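Local coordinates for protein chintase (Rhizomucor miehei, PDB 5YUQ) that is a family 18 chitinase that probably hydrolyses the beta-1,4 linkages of chitin in a tunnel-shaped active site, at residues F29-E37 against G65-L76. Residues are numbered along the deposited sequence; the frame is centred on the assembly and turned at random.
Sequences FAEPTKDGE and GGWTGSLYFSDL
G65 N donates a hydrogen bond to A30 O (2.8 Å), the last rung between two neighbouring parallel strands, 24-32 and 59-65, of the family 18 TIM barrel; beyond it the strand end and the two loops meet through side chains and water. The contact illustrates how loops at the C-terminal ends of adjacent barrel strands are joined. F29, which follows a cis peptide bond, lays its ring against G66, whose CA lies over the centre of the ring, 3.6 Å from its centroid, in a CH-pi contact. Next along, E31 has CG beside its backbone N (chi1 -62°) and runs extended past the CA of G69. Its OE2 receives the T68 hydroxyl on the syn lone pair, OG1 to OE2 being 2.8 Å, while water 1 bridges OE2 to G65 O. P32 is the wedge at the middle: CG lies over one face of the F73 ring, displaced toward its rim, in a CH-pi contact, and CB meets L76 CD1 at 3.7 Å. Beyond the strand, a type I turn from T33 to G36 carries K34 across one face of Y72, with CB 4.1 Å from the ring centroid; L71 CB covers the opposite face. L76 reaches into the same turn, its CD2 3.6 Å from G36 CA.

In the second shell, V64 and F86 also touch P32 and F86 packs against L76 as well, which joins the contact to strand 59-65 and helix 80-97, with W106 stacked on F73. G36 adopts a positive phi, and the T33 hydroxyl accepts the E37 N-H, bracing the turn. Where the backbones separate, water 3 bridges them: it donates to P32 O and to G69 O, and accepts from Y72 N at 3.0 Å.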
loop_
_atom_site.group_PDB
_atom_site.type_symbol
_atom_site.label_atom_id
_atom_site.label_comp_id
_atom_site.label_asym_id
_atom_site.label_seq_id
_atom_site.Cartn_x
_atom_site.Cartn_y
_atom_site.Cartn_z
ATOM N N PHE A 29 -7.911 -9.304 -1.218
ATOM C CA PHE A 29 -7.591 -9.506 0.194
ATOM C C PHE A 29 -8.464 -10.628 0.747
ATOM O O PHE A 29 -9.606 -10.808 0.312
ATOM C CB PHE A 29 -7.972 -8.262 1.017
ATOM C CG PHE A 29 -7.040 -7.091 0.848
ATOM C CD1 PHE A 29 -5.753 -7.132 1.375
ATOM C CD2 PHE A 29 -7.465 -5.938 0.201
ATOM C CE1 PHE A 29 -4.899 -6.051 1.222
ATOM C CE2 PHE A 29 -6.620 -4.856 0.046
ATOM C CZ PHE A 29 -5.329 -4.915 0.554
ATOM N N ALA A 30 -7.948 -11.358 1.729
ATOM C CA ALA A 30 -8.801 -12.167 2.589
ATOM C C ALA A 30 -9.094 -11.289 3.796
ATOM O O ALA A 30 -8.178 -10.702 4.366
ATOM C CB ALA A 30 -8.090 -13.434 3.007
ATOM N N GLU A 31 -10.365 -11.179 4.175
ATOM C CA GLU A 31 -10.759 -10.292 5.269
ATOM C C GLU A 31 -11.204 -11.101 6.479
ATOM O O GLU A 31 -12.160 -11.870 6.401
ATOM C CB GLU A 31 -11.892 -9.366 4.811
ATOM C CG GLU A 31 -11.518 -8.447 3.653
ATOM C CD GLU A 31 -12.586 -7.400 3.364
ATOM O OE1 GLU A 31 -13.775 -7.650 3.651
ATOM O OE2 GLU A 31 -12.230 -6.317 2.863
ATOM N N PRO A 32 -10.514 -10.931 7.614
ATOM C CA PRO A 32 -10.931 -11.668 8.807
ATOM C C PRO A 32 -12.318 -11.241 9.266
ATOM O O PRO A 32 -12.600 -10.044 9.353
ATOM C CB PRO A 32 -9.877 -11.277 9.856
ATOM C CG PRO A 32 -8.688 -10.823 9.053
ATOM C CD PRO A 32 -9.283 -10.154 7.838
ATOM N N THR A 33 -13.177 -12.217 9.544
ATOM C CA THR A 33 -14.506 -11.933 10.066
ATOM C C THR A 33 -14.477 -11.858 11.584
ATOM O O THR A 33 -13.444 -12.115 12.214
ATOM C CB THR A 33 -15.521 -13.017 9.655
ATOM O OG1 THR A 33 -15.190 -14.254 10.296
ATOM C CG2 THR A 33 -15.516 -13.210 8.152
ATOM N N LYS A 34 -15.621 -11.518 12.168
ATOM C CA LYS A 34 -15.751 -11.441 13.618
ATOM C C LYS A 34 -15.369 -12.765 14.285
ATOM O O LYS A 34 -14.783 -12.775 15.373
ATOM C CB LYS A 34 -17.180 -11.042 13.994
ATOM C CG LYS A 34 -17.318 -10.466 15.390
ATOM C CD LYS A 34 -18.711 -9.885 15.600
ATOM C CE LYS A 34 -18.844 -9.244 16.976
ATOM N NZ LYS A 34 -17.910 -8.100 17.154
ATOM N N ASP A 35 -15.671 -13.878 13.617
ATOM C CA ASP A 35 -15.370 -15.207 14.148
ATOM C C ASP A 35 -14.005 -15.733 13.701
ATOM O O ASP A 35 -13.692 -16.901 13.909
ATOM C CB ASP A 35 -16.446 -16.211 13.732
ATOM C CG ASP A 35 -17.832 -15.793 14.157
ATOM O OD1 ASP A 35 -17.954 -15.064 15.160
ATOM O OD2 ASP A 35 -18.801 -16.200 13.484
ATOM N N GLY A 36 -13.209 -14.877 13.067
ATOM C CA GLY A 36 -11.840 -15.220 12.734
ATOM C C GLY A 36 -11.721 -16.085 11.497
ATOM O O GLY A 36 -10.684 -16.710 11.262
ATOM N N GLU A 37 -12.786 -16.134 10.707
ATOM C CA GLU A 37 -12.733 -16.840 9.436
ATOM C C GLU A 37 -12.187 -15.887 8.387
ATOM O O GLU A 37 -12.152 -14.676 8.599
ATOM C CB GLU A 37 -14.124 -17.350 9.040
ATOM C CG GLU A 37 -14.665 -18.431 9.974
ATOM C CD GLU A 37 -15.919 -19.096 9.450
ATOM O OE1 GLU A 37 -16.983 -18.442 9.438
ATOM O OE2 GLU A 37 -15.843 -20.276 9.048
ATOM N N GLY A 65 -6.446 -8.745 5.426
ATOM C CA GLY A 65 -6.746 -7.440 5.991
ATOM C C GLY A 65 -7.122 -6.467 4.896
ATOM O O GLY A 65 -8.073 -6.707 4.150
ATOM N N GLY A 66 -6.362 -5.380 4.782
ATOM C CA GLY A 66 -6.671 -4.322 3.837
ATOM C C GLY A 66 -7.553 -3.277 4.489
ATOM O O GLY A 66 -7.967 -3.431 5.633
ATOM N N TRP A 67 -7.821 -2.203 3.795
ATOM C CA TRP A 67 -8.594 -1.120 4.378
ATOM C C TRP A 67 -9.923 -1.507 4.960
ATOM O O TRP A 67 -10.225 -1.119 6.015
ATOM C CB TRP A 67 -8.816 0.008 3.323
ATOM C CG TRP A 67 -9.455 1.186 3.828
ATOM C CD1 TRP A 67 -10.732 1.547 3.624
ATOM C CD2 TRP A 67 -8.848 2.220 4.588
ATOM N NE1 TRP A 67 -10.982 2.686 4.273
ATOM C CE2 TRP A 67 -9.844 3.173 4.818
ATOM C CE3 TRP A 67 -7.583 2.431 5.107
ATOM C CZ2 TRP A 67 -9.631 4.303 5.572
ATOM C CZ3 TRP A 67 -7.361 3.566 5.838
ATOM C CH2 TRP A 67 -8.412 4.497 6.071
ATOM N N THR A 68 -10.731 -2.227 4.224
ATOM C CA THR A 68 -12.054 -2.590 4.727
ATOM C C THR A 68 -12.061 -3.937 5.424
ATOM O O THR A 68 -13.112 -4.404 5.853
ATOM C CB THR A 68 -13.121 -2.594 3.603
ATOM O OG1 THR A 68 -12.765 -3.552 2.596
ATOM C CG2 THR A 68 -13.221 -1.229 2.968
ATOM N N GLY A 69 -10.886 -4.560 5.536
ATOM C CA GLY A 69 -10.768 -5.863 6.164
ATOM C C GLY A 69 -10.052 -5.845 7.502
ATOM O O GLY A 69 -9.560 -6.873 7.958
ATOM N N SER A 70 -10.005 -4.684 8.146
ATOM C CA SER A 70 -9.232 -4.543 9.380
ATOM C C SER A 70 -10.096 -4.328 10.619
ATOM O O SER A 70 -9.567 -4.039 11.690
ATOM C CB SER A 70 -8.221 -3.398 9.240
ATOM O OG SER A 70 -7.191 -3.746 8.311
ATOM N N LEU A 71 -11.408 -4.504 10.486
ATOM C CA LEU A 71 -12.340 -4.236 11.593
ATOM C C LEU A 71 -12.032 -5.047 12.838
ATOM O O LEU A 71 -12.142 -4.545 13.957
ATOM C CB LEU A 71 -13.774 -4.553 11.176
ATOM C CG LEU A 71 -14.476 -3.585 10.231
ATOM C CD1 LEU A 71 -15.826 -4.146 9.809
ATOM C CD2 LEU A 71 -14.637 -2.249 10.927
ATOM N N TYR A 72 -11.640 -6.299 12.638
ATOM C CA TYR A 72 -11.642 -7.260 13.727
ATOM C C TYR A 72 -10.288 -7.740 14.211
ATOM O O TYR A 72 -10.240 -8.506 15.160
ATOM C CB TYR A 72 -12.523 -8.463 13.364
ATOM C CG TYR A 72 -13.940 -8.054 13.077
ATOM C CD1 TYR A 72 -14.751 -7.547 14.084
ATOM C CD2 TYR A 72 -14.464 -8.156 11.800
ATOM C CE1 TYR A 72 -16.048 -7.148 13.821
ATOM C CE2 TYR A 72 -15.768 -7.765 11.531
ATOM C CZ TYR A 72 -16.549 -7.266 12.549
ATOM O OH TYR A 72 -17.840 -6.871 12.293
ATOM N N PHE A 73 -9.199 -7.304 13.577
ATOM C CA PHE A 73 -7.861 -7.723 14.012
ATOM C C PHE A 73 -7.659 -7.536 15.520
ATOM O O PHE A 73 -7.225 -8.455 16.215
ATOM C CB PHE A 73 -6.771 -6.940 13.279
ATOM C CG PHE A 73 -6.377 -7.512 11.938
ATOM C CD1 PHE A 73 -5.575 -8.637 11.855
ATOM C CD2 PHE A 73 -6.757 -6.877 10.769
ATOM C CE1 PHE A 73 -5.190 -9.146 10.614
ATOM C CE2 PHE A 73 -6.376 -7.381 9.532
ATOM C CZ PHE A 73 -5.597 -8.509 9.456
ATOM N N SER A 74 -7.971 -6.350 16.031
ATOM C CA SER A 74 -7.733 -6.083 17.450
ATOM C C SER A 74 -8.529 -7.027 18.340
ATOM O O SER A 74 -7.965 -7.648 19.232
ATOM C CB SER A 74 -8.064 -4.630 17.788
ATOM O OG SER A 74 -7.824 -4.379 19.169
ATOM N N ASP A 75 -9.829 -7.149 18.082
ATOM C CA ASP A 75 -10.671 -8.061 18.856
ATOM C C ASP A 75 -10.188 -9.501 18.758
ATOM O O ASP A 75 -10.133 -10.214 19.758
ATOM C CB ASP A 75 -12.124 -7.987 18.379
ATOM C CG ASP A 75 -12.805 -6.690 18.759
ATOM O OD1 ASP A 75 -12.293 -5.971 19.645
ATOM O OD2 ASP A 75 -13.866 -6.391 18.167
ATOM N N LEU A 76 -9.846 -9.932 17.548
ATOM C CA LEU A 76 -9.415 -11.305 17.335
ATOM C C LEU A 76 -8.176 -11.638 18.150
ATOM O O LEU A 76 -8.100 -12.704 18.752
ATOM C CB LEU A 76 -9.155 -11.569 15.850
ATOM C CG LEU A 76 -10.398 -11.637 14.956
ATOM C CD1 LEU A 76 -10.002 -11.763 13.482
ATOM C CD2 LEU A 76 -11.276 -12.809 15.361
HETATM O O HOH W 1 -9.876 -5.485 2.518
HETATM O O HOH W 2 -15.573 -5.218 5.082
HETATM O O HOH W 3 -11.005 -7.829 10.164
HETATM O O HOH W 4 -15.476 -8.686 17.587
HETATM O O HOH W 5 -19.313 -6.336 15.100
#